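Local coordinates for protein AHL synthase (Burkholderia glumae, PDB 3P2F) that probably makes N-acyl-L-homoserine lactone quorum-sensing signals from S-adenosyl-L-methionine and a fatty acyl chain carried on acyl carrier protein, at residues G155-R160 with W176-A181; R25-Q30 with L100-A105. The protein carries 3 engineered substitutions. One frame throughout, in Å; residues are numbered along the deposited sequence.

Contact 1. Residues G155-R160 with W176-A181; sequences GVHAHR and WIDIDA
His159 and Trp176 form an antiparallel hydrogen-bonded pair, each backbone N donating to the other's carbonyl. Trp176 N reaches His159 O at 2.8 Å, and the return bond, His159 N to Trp176 O, measures 3.1 Å. A third bond, Asp178 N to His157 O at 3.0 Å, lies beyond the non-hydrogen-bonded pair Ala158-Ile177, whose CA atoms stand 4.3 Å apart. Ala158 CA supplements the ladder with a C-H...O contact to Trp176 O at 3.2 Å.

On the face carrying His159 and Trp176, Trp176 CB sits over the imidazole of His159, 3.7 Å from its centroid, a CH-pi contact. The imidazole and the five-membered ring of Trp176 are near parallel (23°) but slid apart, so they scarcely overlap. With chi1 at 58°, His159 CG lies between its backbone N and carbonyl carbon, which sets the ring against Trp176.

The carboxylates find partners nearby: Asp178 OD1 accepts from Gln138 NE2, and Asp180, the N-cap of helix 181-186, accepts from Thr183 N through OD1. Strand 158-160 pairs with the end of strand 170-178, which also borders strand 138-144; Ile177 packs on Leu124 of helix 120-132, while the turn at Gly155, a Schellman motif, closes helix 145-154.

Contact 2. Residues R25-Q30 with L100-A105; sequences RVFVEQ and LSRFAA
Phe27 directs the CZ end of its ring at the corner of the chain at Arg102, with Phe27 CZ 3.5 Å from Arg102 C. Its chi1 of -61° places CG opposite the carbonyl carbon and beside the backbone N, carrying the ring from helix 25-30 across to the strand. The ring thus meets the Arg102 main chain first, and the aliphatic stem follows, with Arg102 CG 4.0 Å from Phe27 CE2. The Arg102 chain bends at chi2 (43°), bringing CD over one ring face; Arg102 CZ stands near the ring normal but 5.5 Å from the Phe27 centroid, too long for more than a weak cation-pi attraction. The guanidinium NH2 forms a salt bridge with Glu43.

Ala104 CB meets two side chains of the helix: Val26 CG1 and Phe27 CZ, each at 3.8 Å. Val26 also brings CG1 over the centre of the Phe27 ring, 4.1 Å above its plane. No hydrogen bond crosses between the segments, and the contact is made largely by apolar atoms.

The helix ends in a wider pi-type turn, marked by the bond from Gln30 N to Arg25 O. The axis of the 25-30 segment runs at 86° to strand 103-105. Phe27 further touches Cys67 of strand 64-72, the antiparallel neighbour of strand 97-105, whereas Phe103 points away from the helix to pack on helix 120-132.

Both contacts reach the same mixed sheet, but on opposite sides of the chain's centre, with their own centres about 21 Å apart and their nearest atoms about 5 Å apart. Strand 138-144 joins them: it is parallel to strand 97-105 of contact 2 and antiparallel to strand 170-178 of contact 1. Helix 120-132 is a second shared element, receiving side chains from both regions. Along the chain they come in series, contact 2 closing before contact 1 opens. By this strand pairing, contact 2 sets an early helix against the middle of the sheet and contact 1 adds a short strand near its far end, both within the autoinducer synthase domain, which is related to acetyltransferases.

Contact 1. Residues G155-R160 with W176-A181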
ATOM      1  N   GLY A 155      14.818   3.728   3.334  1.00 18.51           N
ATOM      2  CA  GLY A 155      15.600   2.681   3.965  1.00 17.05           C
ATOM      3  C   GLY A 155      14.958   1.326   4.188  1.00 16.27           C
ATOM      4  O   GLY A 155      15.560   0.476   4.838  1.00 16.77           O
ATOM      5  N   VAL A 156      13.748   1.102   3.685  1.00 15.26           N
ATOM      6  CA  VAL A 156      13.133  -0.208   3.880  1.00 15.26           C
ATOM      7  C   VAL A 156      13.794  -1.213   2.937  1.00 15.57           C
ATOM      8  O   VAL A 156      14.389  -0.841   1.926  1.00 14.09           O
ATOM      9  CB  VAL A 156      11.602  -0.200   3.603  1.00 15.29           C
ATOM     10  CG1 VAL A 156      10.909   0.783   4.524  1.00 12.80           C
ATOM     11  CG2 VAL A 156      11.328   0.138   2.145  1.00 13.49           C
ATOM     12  N   HIS A 157      13.703  -2.487   3.288  1.00 17.28           N
ATOM     13  CA  HIS A 157      14.270  -3.543   2.468  1.00 16.70           C
ATOM     14  C   HIS A 157      13.304  -3.858   1.322  1.00 16.72           C
ATOM     15  O   HIS A 157      12.509  -4.790   1.406  1.00 17.96           O
ATOM     16  CB  HIS A 157      14.501  -4.795   3.320  1.00 15.53           C
ATOM     17  CG  HIS A 157      15.143  -5.930   2.581  1.00 13.80           C
ATOM     18  ND1 HIS A 157      15.456  -5.868   1.240  1.00 15.65           N
ATOM     19  CD2 HIS A 157      15.526  -7.159   2.999  1.00 12.65           C
ATOM     20  CE1 HIS A 157      16.003  -7.010   0.864  1.00 14.46           C
ATOM     21  NE2 HIS A 157      16.058  -7.810   1.913  1.00 14.17           N
ATOM     22  N   ALA A 158      13.358  -3.055   0.267  1.00 18.10           N
ATOM     23  CA  ALA A 158      12.516  -3.276  -0.904  1.00 18.98           C
ATOM     24  C   ALA A 158      13.374  -3.918  -1.994  1.00 18.38           C
ATOM     25  O   ALA A 158      14.559  -3.600  -2.126  1.00 18.84           O
ATOM     26  CB  ALA A 158      11.949  -1.957  -1.407  1.00 19.49           C
ATOM     27  N   HIS A 159      12.780  -4.835  -2.749  1.00 17.34           N
ATOM     28  CA  HIS A 159      13.471  -5.502  -3.852  1.00 17.53           C
ATOM     29  C   HIS A 159      12.419  -5.896  -4.892  1.00 18.32           C
ATOM     30  O   HIS A 159      11.259  -6.124  -4.558  1.00 16.46           O
ATOM     31  CB  HIS A 159      14.263  -6.727  -3.362  1.00 17.12           C
ATOM     32  CG  HIS A 159      13.436  -7.764  -2.663  1.00 18.70           C
ATOM     33  ND1 HIS A 159      12.968  -7.604  -1.376  1.00 21.01           N
ATOM     34  CD2 HIS A 159      13.035  -8.995  -3.056  1.00 17.46           C
ATOM     35  CE1 HIS A 159      12.320  -8.694  -1.005  1.00 17.69           C
ATOM     36  NE2 HIS A 159      12.346  -9.554  -2.006  1.00 17.08           N
ATOM     37  N   ARG A 160      12.828  -5.972  -6.153  1.00 17.66           N
ATOM     38  CA  ARG A 160      11.903  -6.273  -7.237  1.00 17.98           C
ATOM     39  C   ARG A 160      11.405  -7.704  -7.370  1.00 17.96           C
ATOM     40  O   ARG A 160      12.147  -8.663  -7.151  1.00 19.17           O
ATOM     41  CB  ARG A 160      12.522  -5.821  -8.560  1.00 18.31           C
ATOM     42  CG  ARG A 160      12.780  -4.329  -8.588  1.00 16.87           C
ATOM     43  CD  ARG A 160      13.429  -3.864  -9.870  1.00 13.26           C
ATOM     44  NE  ARG A 160      13.402  -2.409  -9.913  1.00 17.56           N
ATOM     45  CZ  ARG A 160      13.887  -1.664 -10.901  1.00 19.03           C
ATOM     46  NH1 ARG A 160      14.455  -2.236 -11.963  1.00 18.36           N
ATOM     47  NH2 ARG A 160      13.803  -0.342 -10.820  1.00 14.85           N
ATOM     48  N   TRP A 176       8.526  -5.865  -3.876  1.00 20.98           N
ATOM     49  CA  TRP A 176       8.409  -6.534  -2.592  1.00 20.01           C
ATOM     50  C   TRP A 176       8.991  -5.628  -1.529  1.00 18.61           C
ATOM     51  O   TRP A 176       9.826  -4.774  -1.816  1.00 19.28           O
ATOM     52  CB  TRP A 176       9.212  -7.835  -2.572  1.00 20.36           C
ATOM     53  CG  TRP A 176       8.393  -9.074  -2.650  1.00 24.20           C
ATOM     54  CD1 TRP A 176       7.316  -9.409  -1.869  1.00 25.54           C
ATOM     55  CD2 TRP A 176       8.607 -10.174  -3.526  1.00 23.76           C
ATOM     56  NE1 TRP A 176       6.851 -10.654  -2.207  1.00 24.13           N
ATOM     57  CE2 TRP A 176       7.627 -11.148  -3.224  1.00 26.55           C
ATOM     58  CE3 TRP A 176       9.535 -10.435  -4.537  1.00 20.55           C
ATOM     59  CZ2 TRP A 176       7.548 -12.362  -3.898  1.00 25.33           C
ATOM     60  CZ3 TRP A 176       9.459 -11.639  -5.206  1.00 29.16           C
ATOM     61  CH2 TRP A 176       8.471 -12.591  -4.883  1.00 29.48           C
ATOM     62  N   ILE A 177       8.533  -5.831  -0.305  1.00 16.73           N
ATOM     63  CA  ILE A 177       9.032  -5.123   0.854  1.00 16.94           C
ATOM     64  C   ILE A 177       9.086  -6.201   1.929  1.00 17.82           C
ATOM     65  O   ILE A 177       8.051  -6.767   2.294  1.00 15.20           O
ATOM     66  CB  ILE A 177       8.086  -4.010   1.336  1.00 17.31           C
ATOM     67  CG1 ILE A 177       8.114  -2.828   0.370  1.00 15.26           C
ATOM     68  CG2 ILE A 177       8.512  -3.541   2.729  1.00 17.32           C
ATOM     69  CD1 ILE A 177       7.125  -1.735   0.746  1.00 17.56           C
ATOM     70  N   ASP A 178      10.287  -6.519   2.407  1.00 17.53           N
ATOM     71  CA  ASP A 178      10.408  -7.524   3.456  1.00 17.66           C
ATOM     72  C   ASP A 178      10.180  -6.854   4.797  1.00 17.65           C
ATOM     73  O   ASP A 178      10.710  -5.777   5.065  1.00 15.72           O
ATOM     74  CB  ASP A 178      11.793  -8.178   3.452  1.00 17.75           C
ATOM     75  CG  ASP A 178      11.981  -9.152   2.300  1.00 22.43           C
ATOM     76  OD1 ASP A 178      11.034  -9.315   1.492  1.00 21.94           O
ATOM     77  OD2 ASP A 178      13.074  -9.757   2.203  1.00 21.47           O
ATOM     78  N   ILE A 179       9.374  -7.482   5.640  1.00 17.69           N
ATOM     79  CA  ILE A 179       9.130  -6.925   6.958  1.00 18.01           C
ATOM     80  C   ILE A 179      10.153  -7.555   7.902  1.00 17.99           C
ATOM     81  O   ILE A 179       9.841  -8.432   8.706  1.00 16.28           O
ATOM     82  CB  ILE A 179       7.690  -7.215   7.420  1.00 17.90           C
ATOM     83  CG1 ILE A 179       6.707  -6.616   6.404  1.00 17.32           C
ATOM     84  CG2 ILE A 179       7.458  -6.620   8.806  1.00 17.85           C
ATOM     85  CD1 ILE A 179       5.256  -6.986   6.650  1.00 20.34           C
ATOM     86  N   ASP A 180      11.393  -7.093   7.772  1.00 18.41           N
ATOM     87  CA  ASP A 180      12.496  -7.587   8.580  1.00 18.48           C
ATOM     88  C   ASP A 180      13.063  -6.494   9.485  1.00 18.90           C
ATOM     89  O   ASP A 180      12.473  -5.422   9.631  1.00 19.24           O
ATOM     90  CB  ASP A 180      13.604  -8.133   7.668  1.00 18.00           C
ATOM     91  CG  ASP A 180      14.065  -7.115   6.619  1.00 20.53           C
ATOM     92  OD1 ASP A 180      13.737  -5.907   6.737  1.00 17.20           O
ATOM     93  OD2 ASP A 180      14.770  -7.530   5.674  1.00 19.70           O
ATOM     94  N   ALA A 181      14.220  -6.768  10.079  1.00 18.67           N
ATOM     95  CA  ALA A 181      14.858  -5.819  10.976  1.00 20.10           C
ATOM     96  C   ALA A 181      15.142  -4.488  10.292  1.00 20.99           C
ATOM     97  O   ALA A 181      14.928  -3.425  10.876  1.00 23.26           O
ATOM     98  CB  ALA A 181      16.147  -6.411  11.524  1.00 20.74           C
TER

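Contact 2. Residues R25-Q30 with L100-A105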
ATOM      1  N   ARG A  25      -9.106  12.345  -6.646  1.00 23.46           N
ATOM      2  CA  ARG A  25      -8.214  13.479  -6.887  1.00 25.08           C
ATOM      3  C   ARG A  25      -6.771  13.053  -7.161  1.00 24.38           C
ATOM      4  O   ARG A  25      -6.091  13.657  -7.994  1.00 24.39           O
ATOM      5  CB  ARG A  25      -8.239  14.439  -5.689  1.00 27.51           C
ATOM      6  CG  ARG A  25      -9.471  15.353  -5.614  1.00 33.52           C
ATOM      7  CD  ARG A  25      -9.512  16.121  -4.292  1.00 37.00           C
ATOM      8  NE  ARG A  25     -10.253  15.396  -3.260  1.00 42.76           N
ATOM      9  CZ  ARG A  25     -10.018  15.494  -1.954  1.00 43.27           C
ATOM     10  NH1 ARG A  25      -9.054  16.287  -1.507  1.00 45.28           N
ATOM     11  NH2 ARG A  25     -10.750  14.801  -1.093  1.00 44.07           N
ATOM     12  N   VAL A  26      -6.304  12.015  -6.469  1.00 22.01           N
ATOM     13  CA  VAL A  26      -4.928  11.547  -6.650  1.00 20.72           C
ATOM     14  C   VAL A  26      -4.711  10.636  -7.860  1.00 21.81           C
ATOM     15  O   VAL A  26      -3.913  10.945  -8.744  1.00 20.46           O
ATOM     16  CB  VAL A  26      -4.404  10.793  -5.385  1.00 19.64           C
ATOM     17  CG1 VAL A  26      -3.029  10.198  -5.666  1.00 17.38           C
ATOM     18  CG2 VAL A  26      -4.309  11.744  -4.194  1.00 16.01           C
ATOM     19  N   PHE A  27      -5.429   9.516  -7.894  1.00 22.15           N
ATOM     20  CA  PHE A  27      -5.290   8.544  -8.963  1.00 22.01           C
ATOM     21  C   PHE A  27      -5.971   8.908 -10.276  1.00 23.97           C
ATOM     22  O   PHE A  27      -5.546   8.462 -11.340  1.00 23.36           O
ATOM     23  CB  PHE A  27      -5.758   7.175  -8.455  1.00 22.46           C
ATOM     24  CG  PHE A  27      -4.946   6.667  -7.289  1.00 20.33           C
ATOM     25  CD1 PHE A  27      -3.642   6.211  -7.479  1.00 19.83           C
ATOM     26  CD2 PHE A  27      -5.448   6.724  -5.997  1.00 19.58           C
ATOM     27  CE1 PHE A  27      -2.849   5.825  -6.397  1.00 19.56           C
ATOM     28  CE2 PHE A  27      -4.664   6.342  -4.905  1.00 19.56           C
ATOM     29  CZ  PHE A  27      -3.358   5.892  -5.110  1.00 19.41           C
ATOM     30  N   VAL A  28      -7.011   9.729 -10.221  1.00 24.85           N
ATOM     31  CA  VAL A  28      -7.682  10.115 -11.455  1.00 26.34           C
ATOM     32  C   VAL A  28      -7.215  11.457 -12.024  1.00 26.50           C
ATOM     33  O   VAL A  28      -6.691  11.507 -13.132  1.00 27.52           O
ATOM     34  CB  VAL A  28      -9.210  10.146 -11.279  1.00 26.50           C
ATOM     35  CG1 VAL A  28      -9.869  10.692 -12.536  1.00 25.54           C
ATOM     36  CG2 VAL A  28      -9.719   8.737 -10.999  1.00 25.88           C
ATOM     37  N   GLU A  29      -7.396  12.533 -11.266  1.00 27.58           N
ATOM     38  CA  GLU A  29      -7.008  13.866 -11.718  1.00 28.60           C
ATOM     39  C   GLU A  29      -5.498  14.045 -11.852  1.00 28.82           C
ATOM     40  O   GLU A  29      -5.005  14.401 -12.920  1.00 29.44           O
ATOM     41  CB  GLU A  29      -7.556  14.927 -10.760  1.00 29.82           C
ATOM     42  CG  GLU A  29      -9.035  14.771 -10.446  1.00 35.18           C
ATOM     43  CD  GLU A  29      -9.556  15.847  -9.505  1.00 37.05           C
ATOM     44  OE1 GLU A  29      -8.818  16.241  -8.574  1.00 39.46           O
ATOM     45  OE2 GLU A  29     -10.708  16.289  -9.689  1.00 39.26           O
ATOM     46  N   GLN A  30      -4.769  13.797 -10.768  1.00 28.60           N
ATOM     47  CA  GLN A  30      -3.317  13.943 -10.748  1.00 29.39           C
ATOM     48  C   GLN A  30      -2.507  12.958 -11.593  1.00 29.69           C
ATOM     49  O   GLN A  30      -1.564  13.363 -12.266  1.00 30.74           O
ATOM     50  CB  GLN A  30      -2.800  13.872  -9.302  1.00 30.84           C
ATOM     51  CG  GLN A  30      -2.930  15.165  -8.491  1.00 34.11           C
ATOM     52  CD  GLN A  30      -2.671  14.956  -6.994  1.00 36.00           C
ATOM     53  OE1 GLN A  30      -1.708  14.291  -6.599  1.00 33.42           O
ATOM     54  NE2 GLN A  30      -3.533  15.536  -6.157  1.00 34.19           N
ATOM     55  N   LEU A 100       0.038  -4.390  -1.159  1.00 16.72           N
ATOM     56  CA  LEU A 100      -0.069  -2.971  -0.867  1.00 16.53           C
ATOM     57  C   LEU A 100      -0.468  -2.319  -2.181  1.00 16.34           C
ATOM     58  O   LEU A 100       0.198  -2.520  -3.192  1.00 16.05           O
ATOM     59  CB  LEU A 100       1.289  -2.430  -0.409  1.00 17.97           C
ATOM     60  CG  LEU A 100       1.431  -1.078   0.296  1.00 21.60           C
ATOM     61  CD1 LEU A 100       2.395  -0.206  -0.495  1.00 22.27           C
ATOM     62  CD2 LEU A 100       0.084  -0.399   0.458  1.00 20.97           C
ATOM     63  N   SER A 101      -1.569  -1.575  -2.185  1.00 13.72           N
ATOM     64  CA  SER A 101      -1.989  -0.892  -3.408  1.00 14.00           C
ATOM     65  C   SER A 101      -2.629   0.447  -3.051  1.00 14.07           C
ATOM     66  O   SER A 101      -2.805   0.754  -1.872  1.00 13.93           O
ATOM     67  CB  SER A 101      -2.968  -1.759  -4.206  1.00 10.31           C
ATOM     68  OG  SER A 101      -4.162  -2.001  -3.490  1.00 15.70           O
ATOM     69  N   ARG A 102      -2.960   1.248  -4.060  1.00 15.03           N
ATOM     70  CA  ARG A 102      -3.593   2.542  -3.814  1.00 15.86           C
ATOM     71  C   ARG A 102      -2.822   3.304  -2.750  1.00 16.69           C
ATOM     72  O   ARG A 102      -3.412   3.880  -1.835  1.00 16.57           O
ATOM     73  CB  ARG A 102      -5.026   2.328  -3.336  1.00 15.82           C
ATOM     74  CG  ARG A 102      -6.087   2.692  -4.337  1.00 21.34           C
ATOM     75  CD  ARG A 102      -5.726   2.208  -5.709  1.00 22.63           C
ATOM     76  NE  ARG A 102      -6.816   2.391  -6.656  1.00 22.33           N
ATOM     77  CZ  ARG A 102      -6.886   1.748  -7.812  1.00 22.88           C
ATOM     78  NH1 ARG A 102      -5.927   0.897  -8.147  1.00 22.02           N
ATOM     79  NH2 ARG A 102      -7.922   1.932  -8.619  1.00 24.51           N
ATOM     80  N   PHE A 103      -1.501   3.301  -2.872  1.00 17.44           N
ATOM     81  CA  PHE A 103      -0.646   3.969  -1.906  1.00 17.58           C
ATOM     82  C   PHE A 103      -0.296   5.374  -2.390  1.00 19.16           C
ATOM     83  O   PHE A 103       0.214   5.545  -3.497  1.00 17.65           O
ATOM     84  CB  PHE A 103       0.627   3.152  -1.707  1.00 18.24           C
ATOM     85  CG  PHE A 103       1.536   3.694  -0.647  1.00 19.64           C
ATOM     86  CD1 PHE A 103       1.256   3.489   0.698  1.00 19.26           C
ATOM     87  CD2 PHE A 103       2.680   4.412  -0.997  1.00 19.70           C
ATOM     88  CE1 PHE A 103       2.104   3.987   1.693  1.00 20.45           C
ATOM     89  CE2 PHE A 103       3.535   4.916  -0.014  1.00 22.73           C
ATOM     90  CZ  PHE A 103       3.245   4.701   1.337  1.00 21.70           C
ATOM     91  N   ALA A 104      -0.565   6.374  -1.552  1.00 19.77           N
ATOM     92  CA  ALA A 104      -0.285   7.763  -1.906  1.00 21.53           C
ATOM     93  C   ALA A 104      -0.163   8.694  -0.699  1.00 22.09           C
ATOM     94  O   ALA A 104      -0.708   8.425   0.371  1.00 21.28           O
ATOM     95  CB  ALA A 104      -1.372   8.284  -2.846  1.00 20.67           C
ATOM     96  N   ALA A 105       0.563   9.792  -0.889  1.00 22.71           N
ATOM     97  CA  ALA A 105       0.748  10.796   0.154  1.00 23.43           C
ATOM     98  C   ALA A 105       0.879  12.150  -0.534  1.00 25.33           C
ATOM     99  O   ALA A 105       1.657  12.302  -1.475  1.00 24.77           O
ATOM    100  CB  ALA A 105       1.999  10.495   0.973  1.00 23.12           C
TER